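Local coordinates for protein HP0420 homologue (PDB 3LW3) that is of unknown function but adopts the hotdog fold, a scaffold widely used by acyl-CoA thioesterases and related enzymes, and assembles as two disulfide-linked chains, at residues M3-A8 and L12-L17; A67-L72 and S77-M82; I102-T105 and S110-R113; E46-E51 and A57-G62; I96-T101 and K122-D127. All coordinates share one frame; numbering follows the deposited sequence.

Contact 1. Residues M3-A8 and L12-L17; sequences MEMNMA and LEEGLL
Met5 lays the outer half of its side chain along Glu14 and over the start of Gly15, a worked example of a thioether joining two irregular pieces of chain that share no hydrogen bond. From CB the chain leaves with CG anti to the carbonyl carbon (chi1 -72°), then bends at the next two torsions, which curls it onto segment 12-17. Met5 CG comes within 4.0 Å of Glu14 CG. One atom further, Met5 SD packs 3.5 Å from Glu14 CG and also reaches the backbone, 3.4 Å from Gly15 N. The terminal methyl, Met5 CE, ends against Glu14 CB at 3.3 Å, which is tight for two carbons. The two side chains slide past each other in opposite directions: the methyl meets aliphatic carbon, the sulfur touches both Glu14 CG and Gly15 N, and the Glu14 carboxylate leads away from the thioether towards Glu4.

That carboxylate arrives beside Glu4, whose side chain it crosses at about a right angle. Glu14 OE2 lies 3.8 Å from Glu4 CB and 3.9 Å from Glu4 OE1, a closeness of like charges that might slightly raise the proton affinity of either acid.

The contact is small and lies at the surface, before the first strand of the sheet. Segment 12-17 packs on the fold: Leu12 and Leu16 rest on Leu30 of strand 29-34, and Leu16 also reaches Cys70 of helix 57-72.

Contact 2. Residues A67-L72 and S77-M82; sequences AALCAL and SLISSM
The long helix 57-72 of the hotdog fold lies here against strand 77-86, the next element in the chain and one edge of the antiparallel sheet within this subunit. Leu69 and Ile79 supply the apolar part of the contact. With Leu69 CG anti to its own carbonyl carbon (chi1 -73°), the isobutyl group extends from the helix and its fork straddles two residues of the strand. One branch, Leu69 CD1, meets the end of the isoleucine at Ile79 CD1, 3.8 Å away; the branch point, Leu69 CG, sits 3.9 Å from Ile79 CG1. The other branch, Leu69 CD2, turns to Ser77 and packs 3.6 Å from Ser77 OG.

No direct hydrogen bond crosses between the segments, but a water does the bridging. It donates to Leu69 O at 2.9 Å and to Ser77 OG at the same distance, thereby occupying a carbonyl in the last turns of the helix. Ser77 OG is also hydrogen-bonded to Lys74 O, so the buried hydroxyl is held from two quarters.

Further along the strand, Ser80 and Ser81 form a classic beta bulge opposite Glu129, and Ser81 and Met82 pair antiparallel with a strand of the second subunit. A helix packed on a curved antiparallel sheet that runs on across the dimer interface is characteristic of hotdog proteins.

Contact 3. Residues I102-T105 and S110-R113; sequences ITHT and STIR
Thr103 and His104 both face Thr111, and this two-against-one pairing makes a classic beta bulge in the antiparallel hairpin of strands 96-105 and 109-118. Thr111 O takes the N-H groups of both bulge residues: a good bond from Thr103 N at 2.8 Å (160° at the hydrogen) and a weak one from His104 N at 3.3 Å. In return Thr111 N donates to His104 O at 2.9 Å, which makes His104 and Thr111 a hydrogen-bonded antiparallel pair.

The side chains settle their own needs in several ways. Thr103 OG1 lies between its backbone N and carbonyl carbon (chi1 60°), which brings it 3.0 Å from His104 ND1 in a hydrogen bond that either could donate. The imidazole presents its edge to Thr111 CB, 3.7 Å from His104 ND1, and Thr111 OG1 turns to Glu129 OE1 for its hydrogen bond. Arg113 NE likewise looks beyond the hairpin, to a salt bridge with Asp127 OD1.

On the face of the sheet toward helix 57-72, Thr105 OG1 and Ser110 OG share a short hydrogen bond of 2.6 Å. Ile102 and Ile112 lie side by side on that same face. A classic bulge accentuates the twist of an antiparallel hairpin, consistent with the curved sheet that wraps the helix in the hotdog fold.

Contact 4. Residues E46-E51 and A57-G62; sequences EFMLCE and AGFIVG
The Phe59 ring carries Met48 over one face, with Phe47 directing a ring edge toward it in an offset edge-to-face pair. The planes of the two phenyl rings stand at 82°, their centroids are 5.9 Å apart, and they touch where Phe47 CE1 nears Phe59 CE1 at 4.2 Å. This is the first part of the central hotdog helix, residues 57-72, meeting the short 3-10 turn that precedes it in the chain.

Met48 makes the fuller contact, crossing the aromatic side chain at about a right angle. Its CG is a CH-pi donor 3.6 Å from the Phe59 centroid and only 13° off the ring normal. Nearer the backbone, Met48 CB lies 3.6 Å from Phe59 CD2. Met48 SD adds a Met-aromatic contact, reaching the ring obliquely.

The turn is also held at the subunit boundary. Phe47 packs on Leu26 of the second subunit, and Cys50, just beyond the turn, forms a disulfide with Cys19 of that subunit. Back at the ring, the methionine is fully extended beyond CG (chi2 180°), which takes its sulfur and methyl past the ring centre toward one rim, where Met48 CE finishes 4.1 Å from Phe59 CD1.

Contact 5. Residues I96-T101 and K122-D127; sequences IYFNAT and KVFEGD
The core between sheet and helix in this hotdog fold is lined here by two strands that are not neighbours: 96-105 and 121-132, with 109-118 lying between them. They pair no backbone and meet through side chains alone, chiefly in an edge-to-face stack of Phe98 on Phe124. The edge belongs to Phe98, whose CE1 comes over the face of Phe124 and touches Phe124 CD2 at 3.8 Å and Phe124 CG at 3.9 Å. The ring planes are turned 71° from each other and the centroids lie 5.5 Å apart.

Different first torsions bring the two rings together. Phe124 has CG anti to its backbone nitrogen (chi1 175°), whereas Phe98 has CG anti to its carbonyl carbon (chi1 -65°), and the side chains cross at about a right angle. Helix 57-72 lies against the pair, with Ala63 on Phe98 and with Ile60 and Ala64 on Phe124.

Beside the rings, a small aliphatic contact links Ile96 CG2 to Val123 CG2 at 4.1 Å. Val123 and Phe124 both face Gly116 in a classic beta bulge, and the CB atoms of both point toward strand 96-105. The CB of Glu125 points away from that strand, and its carboxylate makes a salt bridge within its own segment: Lys122 NZ donates to Glu125 OE1 at 2.6 Å, meeting the oxygen nearly in line with its C-O bond.

How the contacts relate
Contacts 2 to 5 show how one helix and one sheet can organise a small fold. Along the chain contact 1 comes first, then contact 4, contact 2 and finally contact 5, whose loop encloses contact 3. Helix 57-72 serves contact 4 near its start and contact 2 near its end, their centres about 19 Å apart. Strand 96-105 serves contacts 5 and 3. Ala68 and Ala71 of the helix pack on Ile112, and contacts 4 and 5 likewise touch where helix meets sheet. Contacts 2 and 4 both touch the second subunit. Contact 1 lies peripherally, about 21 Å from contact 2 between centres, yet the two touch.

Contact 1. Residues M3-A8 and L12-L17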
# COMPACT_ATOMS: atom_id res chain seq x y z
N MET B 3 -20.15 -20.50 -18.20
CA MET B 3 -19.53 -21.80 -18.45
C MET B 3 -18.03 -21.82 -18.09
O MET B 3 -17.50 -22.83 -17.59
CB MET B 3 -19.74 -22.25 -19.92
CG MET B 3 -19.16 -23.65 -20.23
SD MET B 3 -19.47 -24.25 -21.94
CE MET B 3 -21.24 -24.68 -21.80
N GLU B 4 -17.36 -20.70 -18.37
CA GLU B 4 -15.93 -20.56 -18.08
C GLU B 4 -15.64 -20.72 -16.56
O GLU B 4 -14.55 -21.19 -16.19
CB GLU B 4 -15.40 -19.22 -18.64
CG GLU B 4 -16.39 -18.43 -19.56
CD GLU B 4 -17.06 -17.27 -18.80
OE1 GLU B 4 -17.11 -17.36 -17.54
OE2 GLU B 4 -17.50 -16.26 -19.43
N MET B 5 -16.61 -20.36 -15.71
CA MET B 5 -16.50 -20.49 -14.23
C MET B 5 -16.68 -21.92 -13.74
O MET B 5 -16.02 -22.37 -12.79
CB MET B 5 -17.51 -19.60 -13.49
CG MET B 5 -17.19 -18.13 -13.55
SD MET B 5 -15.86 -17.61 -12.43
CE MET B 5 -14.80 -19.06 -12.20
N ASN B 6 -17.60 -22.63 -14.38
CA ASN B 6 -17.63 -24.06 -14.22
C ASN B 6 -16.37 -24.48 -14.99
O ASN B 6 -15.71 -23.62 -15.56
CB ASN B 6 -18.96 -24.56 -14.74
CG ASN B 6 -20.13 -23.75 -14.14
OD1 ASN B 6 -19.96 -23.05 -13.12
ND2 ASN B 6 -21.31 -23.84 -14.76
N MET B 7 -15.98 -25.75 -14.99
CA MET B 7 -14.70 -26.13 -15.63
C MET B 7 -13.71 -26.48 -14.55
O MET B 7 -13.35 -25.61 -13.71
CB MET B 7 -14.07 -25.04 -16.53
CG MET B 7 -14.26 -25.24 -18.03
SD MET B 7 -13.94 -23.78 -19.09
CE MET B 7 -12.51 -23.00 -18.28
N ALA B 8 -13.30 -27.74 -14.56
CA ALA B 8 -12.29 -28.28 -13.66
C ALA B 8 -11.17 -27.27 -13.46
O ALA B 8 -10.73 -27.03 -12.33
CB ALA B 8 -11.71 -29.57 -14.22
N LEU B 12 -8.45 -19.35 -10.82
CA LEU B 12 -9.01 -18.72 -9.62
C LEU B 12 -9.47 -17.27 -9.92
O LEU B 12 -10.49 -16.81 -9.43
CB LEU B 12 -7.98 -18.75 -8.49
CG LEU B 12 -8.37 -18.01 -7.22
CD1 LEU B 12 -9.30 -18.87 -6.42
CD2 LEU B 12 -7.09 -17.65 -6.43
N GLU B 13 -8.74 -16.57 -10.78
CA GLU B 13 -9.10 -15.19 -11.08
C GLU B 13 -10.36 -15.05 -11.92
O GLU B 13 -10.91 -13.97 -12.03
CB GLU B 13 -7.95 -14.47 -11.75
CG GLU B 13 -6.80 -14.23 -10.83
CD GLU B 13 -5.93 -15.47 -10.63
OE1 GLU B 13 -6.05 -16.44 -11.45
OE2 GLU B 13 -5.11 -15.44 -9.67
N GLU B 14 -10.82 -16.13 -12.53
CA GLU B 14 -11.98 -16.02 -13.39
C GLU B 14 -13.12 -15.19 -12.76
O GLU B 14 -13.67 -14.32 -13.44
CB GLU B 14 -12.48 -17.42 -13.84
CG GLU B 14 -13.49 -17.41 -15.01
CD GLU B 14 -12.83 -17.14 -16.34
OE1 GLU B 14 -11.75 -17.74 -16.60
OE2 GLU B 14 -13.37 -16.35 -17.13
N GLY B 15 -13.48 -15.43 -11.49
CA GLY B 15 -14.59 -14.68 -10.89
C GLY B 15 -14.18 -13.39 -10.16
O GLY B 15 -14.98 -12.74 -9.45
N LEU B 16 -12.93 -13.01 -10.34
CA LEU B 16 -12.41 -11.83 -9.62
C LEU B 16 -12.73 -10.58 -10.44
O LEU B 16 -12.29 -10.45 -11.60
CB LEU B 16 -10.93 -11.98 -9.39
CG LEU B 16 -10.34 -10.84 -8.57
CD1 LEU B 16 -10.80 -11.02 -7.15
CD2 LEU B 16 -8.84 -10.88 -8.68
N LEU B 17 -13.52 -9.69 -9.86
CA LEU B 17 -14.01 -8.48 -10.53
C LEU B 17 -13.16 -7.25 -10.30
O LEU B 17 -13.29 -6.27 -11.04
CB LEU B 17 -15.44 -8.18 -10.05
CG LEU B 17 -16.48 -9.31 -10.20
CD1 LEU B 17 -17.88 -8.73 -10.04
CD2 LEU B 17 -16.29 -10.01 -11.53

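Contact 2. Residues A67-L72 and S77-M82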
# COMPACT_ATOMS: atom_id res chain seq x y z
N ALA B 67 -5.76 -7.88 -0.80
CA ALA B 67 -6.65 -8.81 -0.03
C ALA B 67 -8.01 -8.14 0.31
O ALA B 67 -9.09 -8.73 0.10
CB ALA B 67 -6.02 -9.28 1.29
N ALA B 68 -7.92 -6.93 0.85
CA ALA B 68 -9.11 -6.15 1.26
C ALA B 68 -10.08 -6.00 0.07
O ALA B 68 -11.25 -6.30 0.18
CB ALA B 68 -8.69 -4.81 1.80
N LEU B 69 -9.58 -5.55 -1.08
CA LEU B 69 -10.42 -5.38 -2.29
C LEU B 69 -11.04 -6.72 -2.72
O LEU B 69 -12.20 -6.76 -3.08
CB LEU B 69 -9.63 -4.71 -3.42
CG LEU B 69 -9.39 -3.22 -3.16
CD1 LEU B 69 -8.24 -2.55 -4.01
CD2 LEU B 69 -10.72 -2.49 -3.38
N CYS B 70 -10.26 -7.80 -2.67
CA CYS B 70 -10.78 -9.11 -3.05
C CYS B 70 -11.89 -9.66 -2.13
O CYS B 70 -12.78 -10.40 -2.58
CB CYS B 70 -9.65 -10.12 -3.15
SG CYS B 70 -8.50 -9.82 -4.48
N ALA B 71 -11.87 -9.30 -0.86
CA ALA B 71 -12.89 -9.75 0.07
C ALA B 71 -14.28 -9.22 -0.30
O ALA B 71 -15.28 -9.92 -0.10
CB ALA B 71 -12.53 -9.28 1.53
N LEU B 72 -14.31 -7.98 -0.77
CA LEU B 72 -15.57 -7.36 -1.21
C LEU B 72 -15.87 -7.70 -2.69
O LEU B 72 -17.03 -7.96 -3.06
CB LEU B 72 -15.51 -5.84 -1.02
CG LEU B 72 -16.75 -5.09 -1.46
CD1 LEU B 72 -17.88 -5.60 -0.63
CD2 LEU B 72 -16.48 -3.63 -1.24
N SER B 77 -14.94 -0.21 -7.21
CA SER B 77 -14.59 0.06 -5.82
C SER B 77 -13.20 0.68 -5.69
O SER B 77 -12.30 0.38 -6.50
CB SER B 77 -14.70 -1.21 -4.97
OG SER B 77 -13.76 -2.21 -5.36
N LEU B 78 -13.03 1.50 -4.66
CA LEU B 78 -11.77 2.17 -4.33
C LEU B 78 -11.53 2.07 -2.85
O LEU B 78 -12.44 2.27 -2.04
CB LEU B 78 -11.85 3.68 -4.65
CG LEU B 78 -11.89 4.11 -6.10
CD1 LEU B 78 -12.15 5.62 -6.21
CD2 LEU B 78 -10.61 3.76 -6.83
N ILE B 79 -10.27 1.89 -2.47
CA ILE B 79 -9.89 2.12 -1.09
C ILE B 79 -9.84 3.62 -0.82
O ILE B 79 -9.12 4.37 -1.50
CB ILE B 79 -8.51 1.47 -0.76
CG1 ILE B 79 -8.59 -0.07 -0.94
CG2 ILE B 79 -8.04 1.91 0.62
CD1 ILE B 79 -7.24 -0.73 -0.86
N SER B 80 -10.60 4.05 0.17
CA SER B 80 -10.66 5.47 0.58
C SER B 80 -9.79 5.83 1.78
O SER B 80 -9.37 6.99 1.94
CB SER B 80 -12.12 5.90 0.86
OG SER B 80 -12.72 5.04 1.82
N SER B 81 -9.54 4.86 2.66
CA SER B 81 -8.72 5.12 3.84
C SER B 81 -8.31 3.81 4.48
O SER B 81 -8.88 2.75 4.21
CB SER B 81 -9.42 6.02 4.86
OG SER B 81 -10.49 5.35 5.45
N MET B 82 -7.29 3.89 5.32
CA MET B 82 -6.84 2.74 6.08
C MET B 82 -6.13 3.16 7.34
O MET B 82 -5.57 4.25 7.42
CB MET B 82 -5.87 1.91 5.22
CG MET B 82 -4.54 2.61 4.96
SD MET B 82 -3.49 1.75 3.75
CE MET B 82 -4.41 1.89 2.24
O HOH W 1 -14.07 -4.63 -3.72

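Contact 3. Residues I102-T105 and S110-R113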
# COMPACT_ATOMS: atom_id res chain seq x y z
N ILE B 102 -14.66 -8.92 5.65
CA ILE B 102 -15.51 -7.71 5.74
C ILE B 102 -16.07 -7.63 7.17
O ILE B 102 -16.56 -8.65 7.70
CB ILE B 102 -16.73 -7.82 4.79
CG1 ILE B 102 -16.28 -7.87 3.30
CG2 ILE B 102 -17.68 -6.68 5.03
CD1 ILE B 102 -17.37 -8.33 2.38
N THR B 103 -15.98 -6.45 7.78
CA THR B 103 -16.55 -6.23 9.12
C THR B 103 -17.86 -5.39 9.13
O THR B 103 -18.71 -5.56 10.01
CB THR B 103 -15.49 -5.66 10.11
OG1 THR B 103 -15.01 -4.41 9.60
CG2 THR B 103 -14.32 -6.70 10.27
N HIS B 104 -18.03 -4.52 8.13
CA HIS B 104 -19.21 -3.67 7.99
C HIS B 104 -19.45 -3.43 6.53
O HIS B 104 -18.49 -3.31 5.77
CB HIS B 104 -18.96 -2.33 8.66
CG HIS B 104 -18.55 -2.43 10.08
ND1 HIS B 104 -17.24 -2.63 10.47
CD2 HIS B 104 -19.28 -2.42 11.23
CE1 HIS B 104 -17.17 -2.68 11.79
NE2 HIS B 104 -18.40 -2.56 12.27
N THR B 105 -20.71 -3.41 6.10
CA THR B 105 -21.01 -3.18 4.69
C THR B 105 -22.35 -2.47 4.48
O THR B 105 -23.27 -2.61 5.28
CB THR B 105 -20.99 -4.51 3.83
OG1 THR B 105 -20.78 -4.23 2.44
CG2 THR B 105 -22.31 -5.29 3.99
N SER B 110 -17.79 -0.25 2.50
CA SER B 110 -17.47 -1.32 3.45
C SER B 110 -16.20 -1.07 4.25
O SER B 110 -15.33 -0.29 3.82
CB SER B 110 -17.34 -2.65 2.72
OG SER B 110 -18.52 -2.97 2.01
N THR B 111 -16.11 -1.73 5.41
CA THR B 111 -14.89 -1.81 6.20
C THR B 111 -14.45 -3.27 6.16
O THR B 111 -15.26 -4.20 6.33
CB THR B 111 -15.12 -1.42 7.67
OG1 THR B 111 -15.77 -0.13 7.74
CG2 THR B 111 -13.81 -1.39 8.43
N ILE B 112 -13.14 -3.46 5.95
CA ILE B 112 -12.55 -4.80 5.80
C ILE B 112 -11.34 -4.84 6.73
O ILE B 112 -10.50 -3.92 6.73
CB ILE B 112 -12.10 -5.11 4.33
CG1 ILE B 112 -13.29 -5.21 3.36
CG2 ILE B 112 -11.39 -6.47 4.23
CD1 ILE B 112 -14.11 -4.09 3.19
N ARG B 113 -11.27 -5.88 7.55
CA ARG B 113 -10.15 -6.08 8.47
C ARG B 113 -9.18 -7.08 7.82
O ARG B 113 -9.59 -8.09 7.27
CB ARG B 113 -10.69 -6.61 9.80
CG ARG B 113 -9.72 -7.36 10.64
CD ARG B 113 -9.02 -6.50 11.57
NE ARG B 113 -9.89 -5.49 12.19
CZ ARG B 113 -10.16 -5.39 13.49
NH1 ARG B 113 -9.65 -6.28 14.37
NH2 ARG B 113 -10.93 -4.40 13.92

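Contact 4. Residues E46-E51 and A57-G62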
# COMPACT_ATOMS: atom_id res chain seq x y z
N GLU B 46 13.49 -9.23 -4.08
CA GLU B 46 14.52 -8.22 -3.89
C GLU B 46 14.08 -6.82 -4.29
O GLU B 46 14.40 -5.86 -3.56
CB GLU B 46 15.80 -8.61 -4.61
CG GLU B 46 16.57 -9.61 -3.80
CD GLU B 46 17.68 -10.31 -4.60
OE1 GLU B 46 18.32 -9.63 -5.45
OE2 GLU B 46 17.89 -11.54 -4.38
N PHE B 47 13.33 -6.68 -5.39
CA PHE B 47 12.87 -5.35 -5.81
C PHE B 47 11.95 -4.64 -4.82
O PHE B 47 11.70 -3.46 -4.96
CB PHE B 47 12.27 -5.35 -7.20
CG PHE B 47 10.98 -6.08 -7.32
CD1 PHE B 47 9.76 -5.44 -7.00
CD2 PHE B 47 10.96 -7.41 -7.75
CE1 PHE B 47 8.54 -6.13 -7.14
CE2 PHE B 47 9.73 -8.09 -7.87
CZ PHE B 47 8.53 -7.44 -7.58
N MET B 48 11.40 -5.41 -3.87
CA MET B 48 10.48 -4.87 -2.84
C MET B 48 11.16 -4.33 -1.58
O MET B 48 10.48 -3.76 -0.69
CB MET B 48 9.52 -5.98 -2.40
CG MET B 48 8.60 -6.44 -3.50
SD MET B 48 7.49 -7.75 -2.96
CE MET B 48 6.57 -8.03 -4.43
N LEU B 49 12.48 -4.46 -1.50
CA LEU B 49 13.21 -4.05 -0.29
C LEU B 49 13.36 -2.54 -0.14
O LEU B 49 13.61 -1.82 -1.12
CB LEU B 49 14.62 -4.66 -0.31
CG LEU B 49 14.63 -6.18 -0.13
CD1 LEU B 49 16.03 -6.72 -0.42
CD2 LEU B 49 14.14 -6.62 1.25
N CYS B 50 13.20 -2.07 1.10
CA CYS B 50 13.62 -0.71 1.46
C CYS B 50 15.06 -0.80 1.91
O CYS B 50 15.92 -0.12 1.36
CB CYS B 50 12.74 -0.18 2.58
SG CYS B 50 13.37 1.29 3.44
N GLU B 51 15.30 -1.62 2.92
CA GLU B 51 16.67 -1.90 3.41
C GLU B 51 17.03 -3.35 3.08
O GLU B 51 16.18 -4.13 2.65
CB GLU B 51 16.81 -1.67 4.94
CG GLU B 51 16.10 -0.41 5.52
CD GLU B 51 16.94 0.86 5.37
OE1 GLU B 51 18.02 0.77 4.75
OE2 GLU B 51 16.48 1.94 5.81
N ALA B 57 7.32 -0.64 3.11
CA ALA B 57 5.92 -0.56 3.54
C ALA B 57 4.92 -0.54 2.37
O ALA B 57 3.80 -1.03 2.54
CB ALA B 57 5.69 0.65 4.46
N GLY B 58 5.28 0.04 1.22
CA GLY B 58 4.37 0.02 0.08
C GLY B 58 3.96 -1.41 -0.31
O GLY B 58 2.79 -1.64 -0.62
N PHE B 59 4.91 -2.35 -0.31
CA PHE B 59 4.59 -3.74 -0.64
C PHE B 59 3.78 -4.49 0.46
O PHE B 59 2.87 -5.28 0.15
CB PHE B 59 5.84 -4.46 -1.14
CG PHE B 59 6.34 -3.88 -2.44
CD1 PHE B 59 5.65 -4.15 -3.64
CD2 PHE B 59 7.45 -3.05 -2.48
CE1 PHE B 59 6.06 -3.60 -4.85
CE2 PHE B 59 7.85 -2.49 -3.70
CZ PHE B 59 7.16 -2.75 -4.86
N ILE B 60 4.09 -4.23 1.73
CA ILE B 60 3.33 -4.86 2.82
C ILE B 60 1.86 -4.38 2.78
O ILE B 60 0.88 -5.17 2.68
CB ILE B 60 3.94 -4.55 4.17
CG1 ILE B 60 5.37 -5.11 4.28
CG2 ILE B 60 3.00 -5.01 5.31
CD1 ILE B 60 5.51 -6.54 3.83
N VAL B 61 1.68 -3.06 2.77
CA VAL B 61 0.34 -2.48 2.71
C VAL B 61 -0.32 -2.80 1.34
O VAL B 61 -1.51 -3.02 1.28
CB VAL B 61 0.41 -1.01 3.02
CG1 VAL B 61 -0.98 -0.39 2.89
CG2 VAL B 61 1.04 -0.82 4.43
N GLY B 62 0.45 -2.82 0.26
CA GLY B 62 -0.06 -3.11 -1.09
C GLY B 62 -0.70 -4.50 -1.11
O GLY B 62 -1.80 -4.67 -1.60

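Contact 5. Residues I96-T101 and K122-D127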
# COMPACT_ATOMS: atom_id res chain seq x y z
N ILE B 96 4.25 -14.33 3.71
CA ILE B 96 3.21 -13.65 4.55
C ILE B 96 1.79 -13.84 3.98
O ILE B 96 1.53 -13.40 2.85
CB ILE B 96 3.48 -12.13 4.61
CG1 ILE B 96 4.95 -11.87 4.91
CG2 ILE B 96 2.62 -11.48 5.67
CD1 ILE B 96 5.41 -12.52 6.26
N TYR B 97 0.91 -14.50 4.74
CA TYR B 97 -0.50 -14.68 4.31
C TYR B 97 -1.37 -13.53 4.85
O TYR B 97 -1.42 -13.29 6.07
CB TYR B 97 -1.03 -16.02 4.82
CG TYR B 97 -0.49 -17.17 4.02
CD1 TYR B 97 -1.12 -17.59 2.85
CD2 TYR B 97 0.69 -17.79 4.41
CE1 TYR B 97 -0.63 -18.64 2.09
CE2 TYR B 97 1.21 -18.81 3.66
CZ TYR B 97 0.53 -19.25 2.52
OH TYR B 97 1.06 -20.28 1.77
N PHE B 98 -2.03 -12.82 3.94
CA PHE B 98 -2.95 -11.77 4.36
C PHE B 98 -4.38 -12.24 4.21
O PHE B 98 -4.83 -12.54 3.09
CB PHE B 98 -2.78 -10.49 3.52
CG PHE B 98 -1.41 -9.84 3.72
CD1 PHE B 98 -1.24 -8.81 4.66
CD2 PHE B 98 -0.31 -10.25 2.98
CE1 PHE B 98 -0.00 -8.21 4.82
CE2 PHE B 98 0.97 -9.62 3.18
CZ PHE B 98 1.08 -8.61 4.06
N ASN B 99 -5.09 -12.28 5.33
CA ASN B 99 -6.48 -12.77 5.40
C ASN B 99 -7.41 -11.59 5.66
O ASN B 99 -7.31 -10.97 6.73
CB ASN B 99 -6.58 -13.80 6.53
CG ASN B 99 -5.61 -14.96 6.36
OD1 ASN B 99 -5.45 -15.49 5.25
ND2 ASN B 99 -4.92 -15.35 7.44
N ALA B 100 -8.27 -11.28 4.69
CA ALA B 100 -9.23 -10.16 4.77
C ALA B 100 -10.60 -10.71 5.14
O ALA B 100 -11.06 -11.74 4.60
CB ALA B 100 -9.33 -9.48 3.46
N THR B 101 -11.34 -9.95 5.93
CA THR B 101 -12.72 -10.29 6.27
C THR B 101 -13.52 -8.98 6.33
O THR B 101 -13.13 -8.02 7.01
CB THR B 101 -12.83 -11.01 7.64
OG1 THR B 101 -11.97 -12.15 7.69
CG2 THR B 101 -14.34 -11.41 7.96
N LYS B 122 0.86 -13.35 13.89
CA LYS B 122 0.39 -12.09 13.31
C LYS B 122 1.56 -11.11 13.21
O LYS B 122 2.23 -10.85 14.22
CB LYS B 122 -0.71 -11.45 14.16
CG LYS B 122 -1.38 -10.27 13.44
CD LYS B 122 -2.74 -9.96 14.04
CE LYS B 122 -2.61 -9.71 15.49
NZ LYS B 122 -3.87 -9.01 15.99
N VAL B 123 1.81 -10.58 12.01
CA VAL B 123 2.88 -9.58 11.81
C VAL B 123 2.35 -8.28 11.16
O VAL B 123 3.09 -7.31 10.96
CB VAL B 123 4.03 -10.12 10.95
CG1 VAL B 123 4.73 -11.28 11.68
CG2 VAL B 123 3.46 -10.58 9.58
N PHE B 124 1.04 -8.27 10.87
CA PHE B 124 0.38 -7.10 10.27
C PHE B 124 -1.08 -7.10 10.69
O PHE B 124 -1.73 -8.16 10.74
CB PHE B 124 0.48 -7.18 8.74
CG PHE B 124 -0.27 -6.08 8.02
CD1 PHE B 124 0.37 -4.87 7.73
CD2 PHE B 124 -1.61 -6.24 7.69
CE1 PHE B 124 -0.31 -3.84 7.10
CE2 PHE B 124 -2.30 -5.21 7.05
CZ PHE B 124 -1.64 -4.03 6.74
N GLU B 125 -1.62 -5.92 10.95
CA GLU B 125 -3.08 -5.84 11.13
C GLU B 125 -3.59 -4.48 10.62
O GLU B 125 -2.89 -3.45 10.79
CB GLU B 125 -3.46 -6.11 12.59
CG GLU B 125 -3.05 -5.00 13.53
CD GLU B 125 -3.01 -5.40 15.04
OE1 GLU B 125 -3.58 -6.44 15.45
OE2 GLU B 125 -2.39 -4.62 15.81
N GLY B 126 -4.74 -4.46 9.95
CA GLY B 126 -5.27 -3.21 9.47
C GLY B 126 -6.74 -3.22 9.18
O GLY B 126 -7.28 -4.29 8.94
N ASP B 127 -7.36 -2.05 9.21
CA ASP B 127 -8.74 -1.85 8.73
C ASP B 127 -8.74 -0.94 7.50
O ASP B 127 -8.08 0.12 7.51
CB ASP B 127 -9.63 -1.26 9.83
CG ASP B 127 -9.82 -2.24 10.97
OD1 ASP B 127 -10.23 -3.37 10.70
OD2 ASP B 127 -9.51 -1.93 12.15